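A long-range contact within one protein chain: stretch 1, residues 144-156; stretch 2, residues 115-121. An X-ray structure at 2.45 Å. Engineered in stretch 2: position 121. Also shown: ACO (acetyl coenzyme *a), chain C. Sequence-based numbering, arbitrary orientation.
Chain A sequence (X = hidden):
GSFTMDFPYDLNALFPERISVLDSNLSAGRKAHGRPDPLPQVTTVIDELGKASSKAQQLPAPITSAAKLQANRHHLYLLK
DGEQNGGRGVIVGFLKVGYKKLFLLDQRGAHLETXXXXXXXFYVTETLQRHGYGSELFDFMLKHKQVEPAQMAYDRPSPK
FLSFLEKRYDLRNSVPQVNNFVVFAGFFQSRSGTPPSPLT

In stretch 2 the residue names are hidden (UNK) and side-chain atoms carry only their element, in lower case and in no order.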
# COMPACT_ATOMS: atom_id res chain seq x y z
N HIS A 144 -18.43 2.89 -4.19
CA HIS A 144 -18.17 1.72 -3.34
C HIS A 144 -17.78 2.07 -1.91
O HIS A 144 -18.12 1.32 -0.99
CB HIS A 144 -17.15 0.83 -4.02
CG HIS A 144 -17.74 0.02 -5.13
ND1 HIS A 144 -18.19 -1.26 -4.95
CD2 HIS A 144 -18.03 0.35 -6.42
CE1 HIS A 144 -18.69 -1.72 -6.09
NE2 HIS A 144 -18.60 -0.76 -7.00
N LYS A 145 -17.11 3.21 -1.73
CA LYS A 145 -16.83 3.76 -0.41
C LYS A 145 -17.99 4.59 0.12
O LYS A 145 -17.95 5.03 1.28
CB LYS A 145 -15.57 4.64 -0.44
CG LYS A 145 -14.34 3.85 -0.73
CD LYS A 145 -14.26 2.70 0.27
CE LYS A 145 -13.04 2.71 1.12
NZ LYS A 145 -13.35 1.86 2.33
N GLN A 146 -18.98 4.83 -0.74
CA GLN A 146 -20.17 5.65 -0.44
C GLN A 146 -19.92 7.02 0.21
O GLN A 146 -20.49 7.33 1.25
CB GLN A 146 -21.11 4.85 0.44
CG GLN A 146 -21.79 3.75 -0.31
CD GLN A 146 -22.24 2.67 0.61
OE1 GLN A 146 -21.46 2.15 1.41
NE2 GLN A 146 -23.51 2.30 0.51
N VAL A 147 -19.06 7.80 -0.43
CA VAL A 147 -18.74 9.16 -0.02
C VAL A 147 -18.89 10.09 -1.19
O VAL A 147 -18.80 9.68 -2.35
CB VAL A 147 -17.29 9.29 0.49
CG1 VAL A 147 -17.07 8.33 1.65
CG2 VAL A 147 -16.30 9.02 -0.64
N GLU A 148 -19.08 11.36 -0.89
CA GLU A 148 -19.08 12.37 -1.92
C GLU A 148 -17.72 13.04 -1.90
O GLU A 148 -17.00 13.03 -0.89
CB GLU A 148 -20.21 13.41 -1.73
CG GLU A 148 -21.65 12.89 -1.69
CD GLU A 148 -22.25 12.59 -3.09
OE1 GLU A 148 -21.55 12.81 -4.11
OE2 GLU A 148 -23.43 12.16 -3.16
N PRO A 149 -17.35 13.61 -3.02
CA PRO A 149 -16.02 14.19 -3.16
C PRO A 149 -15.74 15.28 -2.10
O PRO A 149 -14.60 15.42 -1.63
CB PRO A 149 -16.04 14.79 -4.58
CG PRO A 149 -17.13 13.99 -5.31
CD PRO A 149 -18.13 13.62 -4.28
N ALA A 150 -16.77 16.04 -1.73
CA ALA A 150 -16.59 17.11 -0.73
C ALA A 150 -16.39 16.60 0.69
O ALA A 150 -15.87 17.33 1.53
CB ALA A 150 -17.74 18.06 -0.78
N GLN A 151 -16.70 15.32 0.96
CA GLN A 151 -16.54 14.79 2.33
C GLN A 151 -15.20 14.15 2.56
O GLN A 151 -14.93 13.67 3.66
CB GLN A 151 -17.60 13.72 2.63
CG GLN A 151 -19.04 14.18 2.54
CD GLN A 151 -20.03 13.00 2.62
OE1 GLN A 151 -19.83 11.96 1.98
NE2 GLN A 151 -21.05 13.14 3.46
N MET A 152 -14.33 14.18 1.56
CA MET A 152 -13.00 13.63 1.74
C MET A 152 -11.94 14.71 1.74
O MET A 152 -12.20 15.85 1.38
CB MET A 152 -12.69 12.61 0.66
CG MET A 152 -12.56 13.17 -0.68
SD MET A 152 -11.99 11.86 -1.80
CE MET A 152 -13.11 10.58 -1.38
N ALA A 153 -10.75 14.34 2.19
CA ALA A 153 -9.58 15.20 2.15
C ALA A 153 -8.57 14.73 1.08
O ALA A 153 -8.55 13.56 0.71
CB ALA A 153 -8.90 15.21 3.52
N TYR A 154 -7.79 15.67 0.57
CA TYR A 154 -6.87 15.35 -0.51
C TYR A 154 -5.44 15.68 -0.10
O TYR A 154 -5.11 16.82 0.23
CB TYR A 154 -7.29 16.10 -1.78
CG TYR A 154 -8.68 15.72 -2.22
CD1 TYR A 154 -8.89 14.67 -3.11
CD2 TYR A 154 -9.81 16.37 -1.70
CE1 TYR A 154 -10.19 14.31 -3.51
CE2 TYR A 154 -11.09 16.01 -2.08
CZ TYR A 154 -11.28 14.97 -2.98
OH TYR A 154 -12.57 14.64 -3.35
N ASP A 155 -4.60 14.66 -0.08
CA ASP A 155 -3.23 14.83 0.40
C ASP A 155 -2.30 15.36 -0.71
O ASP A 155 -1.98 14.65 -1.66
CB ASP A 155 -2.76 13.48 0.87
CG ASP A 155 -1.43 13.52 1.56
OD1 ASP A 155 -0.72 14.54 1.52
OD2 ASP A 155 -1.12 12.50 2.17
N ARG A 156 -1.85 16.61 -0.58
CA ARG A 156 -0.88 17.16 -1.53
C ARG A 156 -1.22 16.88 -3.00
O ARG A 156 -0.41 16.36 -3.76
CB ARG A 156 0.54 16.67 -1.21
CG ARG A 156 1.02 17.04 0.21
CD ARG A 156 2.44 16.55 0.47
NE ARG A 156 2.55 15.10 0.52
CZ ARG A 156 2.66 14.37 1.63
NH1 ARG A 156 2.65 14.96 2.83
NH2 ARG A 156 2.76 13.05 1.54
N UNK A 115 -11.52 12.33 11.09
CA UNK A 115 -10.84 11.23 10.41
C UNK A 115 -11.58 10.79 9.15
O UNK A 115 -12.21 9.75 9.11
c UNK A 115 -10.66 10.04 11.36
c UNK A 115 -9.52 7.74 11.60
c UNK A 115 -9.74 8.96 10.74
o UNK A 115 -8.86 6.81 11.10
o UNK A 115 -10.01 7.69 12.75
N UNK A 116 -11.49 11.62 8.10
CA UNK A 116 -12.16 11.43 6.81
C UNK A 116 -11.40 10.48 5.94
O UNK A 116 -10.25 10.14 6.25
c UNK A 116 -10.79 13.39 6.70
c UNK A 116 -10.64 12.82 8.11
c UNK A 116 -12.12 12.82 6.18
N UNK A 117 -12.04 10.06 4.85
CA UNK A 117 -11.37 9.29 3.83
C UNK A 117 -10.52 10.23 2.99
O UNK A 117 -10.98 11.30 2.62
c UNK A 117 -11.80 7.57 1.99
c UNK A 117 -12.80 7.15 0.94
c UNK A 117 -12.41 8.59 2.94
c UNK A 117 -11.37 6.38 2.81
N UNK A 118 -9.27 9.86 2.75
CA UNK A 118 -8.38 10.75 1.99
C UNK A 118 -7.94 10.09 0.72
O UNK A 118 -7.75 8.87 0.66
s UNK A 118 -7.45 11.78 4.37
c UNK A 118 -7.13 11.07 2.80
N UNK A 119 -7.73 10.92 -0.29
CA UNK A 119 -7.03 10.45 -1.48
C UNK A 119 -5.54 10.62 -1.24
O UNK A 119 -5.10 11.71 -0.89
c UNK A 119 -6.64 10.65 -3.95
c UNK A 119 -8.93 11.06 -2.97
c UNK A 119 -7.44 11.19 -2.75
N UNK A 120 -4.80 9.53 -1.38
CA UNK A 120 -3.35 9.49 -1.11
C UNK A 120 -2.51 9.43 -2.39
O UNK A 120 -1.37 9.87 -2.41
c UNK A 120 -3.03 8.31 -0.19
c UNK A 120 -3.84 8.33 1.12
c UNK A 120 -3.69 7.08 1.97
c UNK A 120 -3.45 9.52 1.92
N UNK A 121 -3.03 8.79 -3.44
CA UNK A 121 -2.31 8.71 -4.71
C UNK A 121 -3.30 8.49 -5.83
O UNK A 121 -4.30 7.77 -5.66
c UNK A 121 -1.28 7.59 -4.68
N1A ACO C . -3.73 19.48 -17.58
C2A ACO C . -4.83 19.92 -16.87
N3A ACO C . -5.83 19.19 -16.42
C4A ACO C . -5.78 17.84 -16.77
C5A ACO C . -4.74 17.26 -17.52
C6A ACO C . -3.69 18.16 -17.92
N6A ACO C . -2.60 17.78 -18.64
N7A ACO C . -5.02 15.87 -17.67
C8A ACO C . -6.23 15.64 -17.04
N9A ACO C . -6.70 16.85 -16.49
C1B ACO C . -7.89 17.17 -15.74
C2B ACO C . -8.72 18.27 -16.39
O2B ACO C . -9.63 18.84 -15.49
C3B ACO C . -9.54 17.35 -17.40
O3B ACO C . -10.64 17.89 -17.82
P3B ACO C . -10.48 18.74 -19.44
O7A ACO C . -11.92 19.12 -19.55
O8A ACO C . -9.51 19.83 -19.03
O9A ACO C . -9.95 17.67 -20.34
C4B ACO C . -9.82 16.14 -16.55
O4B ACO C . -8.69 16.02 -15.62
C5B ACO C . -9.99 14.92 -17.45
O5B ACO C . -10.79 13.94 -16.92
P1A ACO C . -10.24 12.37 -17.00
O1A ACO C . -11.33 11.58 -16.37
O2A ACO C . -9.70 12.08 -18.39
O3A ACO C . -8.96 12.35 -15.94
P2A ACO C . -7.63 11.58 -16.23
O4A ACO C . -7.81 10.12 -16.49
O5A ACO C . -6.60 12.34 -16.99
O6A ACO C . -6.95 11.44 -14.54
CBP ACO C . -5.38 12.49 -13.12
CCP ACO C . -6.75 12.57 -13.78
CDP ACO C . -5.08 13.74 -12.27
CEP ACO C . -5.28 11.20 -12.25
CAP ACO C . -4.36 12.36 -14.29
OAP ACO C . -4.34 13.47 -15.17
C9P ACO C . -2.95 11.91 -13.82
O9P ACO C . -2.80 10.74 -13.52
N8P ACO C . -1.80 12.59 -13.61
C7P ACO C . -1.46 13.92 -13.76
C6P ACO C . -0.14 14.29 -12.93
C5P ACO C . 0.04 13.65 -11.50
O5P ACO C . 1.16 13.39 -11.04
N4P ACO C . -1.13 13.38 -10.70
C3P ACO C . -1.14 12.79 -9.29
C2P ACO C . -2.29 13.24 -8.29
S1P ACO C . -1.87 14.02 -6.55
C ACO C . -2.26 12.75 -5.34
O ACO C . -2.28 11.64 -5.72
CH3 ACO C . -3.24 13.12 -4.24

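Position 115 carries three carbons in an extended chain, the third bearing two oxygens. The side chain is out of reach of stretch 1 and touches nothing there; the residue is Glu-115.

At position 116 three carbons close a ring onto the backbone nitrogen, and this ring touches Gln-151 O and Ala-153 CB. The closed ring identifies Pro-116. It packs against Gln-151 and Ala-153, with CB 3.9 Å from Gln-151 O and CG 4.1 Å from Ala-153 CB.

Position 117 has four side-chain carbons, forked at the second, and its backbone O accepts a hydrogen bond from Ala-153 N (3.1 Å). One terminal carbon reaches Lys-145 CB, Val-147 and Met-152. The fork at the second carbon marks Leu-117. Its CA-to-CB bond points sideways, but the end of the side chain comes nearer, placing CD2 4.0 Å from Lys-145 CB, 4.3 Å from Val-147 CG2 and 4.2 Å from Met-152 CE. With 105 Å² covered, it is the most extensively covered residue of the contact.

Position 118 shows one carbon followed by one sulfur, the sulfur resting against Ala-153 CB. This is Cys-118, in the m rotamer, with SG 3.8 Å from Ala-153 CB. Its CA also makes a CA-H...O contact with Ala-153 O at 3.1 Å.

Position 119 bears three carbons, two of them branching from CB, and faces Met-152 and Tyr-154. The branch at CB gives Val-119. Its CG2 lies 3.4 Å from Met-152 SD and 3.5 Å from Tyr-154 CE1, approaching the tyrosine ring obliquely.

At position 120 there are again four carbons forked at the second. CB points away from stretch 1, yet the end of the chain returns to meet the Asp-155 carboxylate; the residue is Leu-120, with CD2 3.8 Å from Asp-155 OD2.

Position 121 has a single side-chain carbon, directed away from stretch 1: Ala-121, an engineered substitution. Its CA approaches O of the bound acetyl coenzyme A at 3.1 Å.

The two strands run parallel, and their backbones supply all the hydrogen bonds across the contact. Besides the Ala-153 N to Leu-117 O bond, Val-119 N donates to Ala-153 O (2.9 Å) and Asp-155 N to Val-119 O (3.1 Å), so Val-119 bonds through both its NH and its carbonyl. Side chains alternate: Ala-153 and Cys-118 share one face of the sheet, while Tyr-154 and Val-119 share the other. Tyr-154 is further tied within its own stretch, its OH donating to Pro-149 O at 2.8 Å. Apolar packing accompanies the backbone ladder on both faces; the two stretches together bury 508 Å², both sides summed.

Stretch 2 (115-121) EPLCVLA
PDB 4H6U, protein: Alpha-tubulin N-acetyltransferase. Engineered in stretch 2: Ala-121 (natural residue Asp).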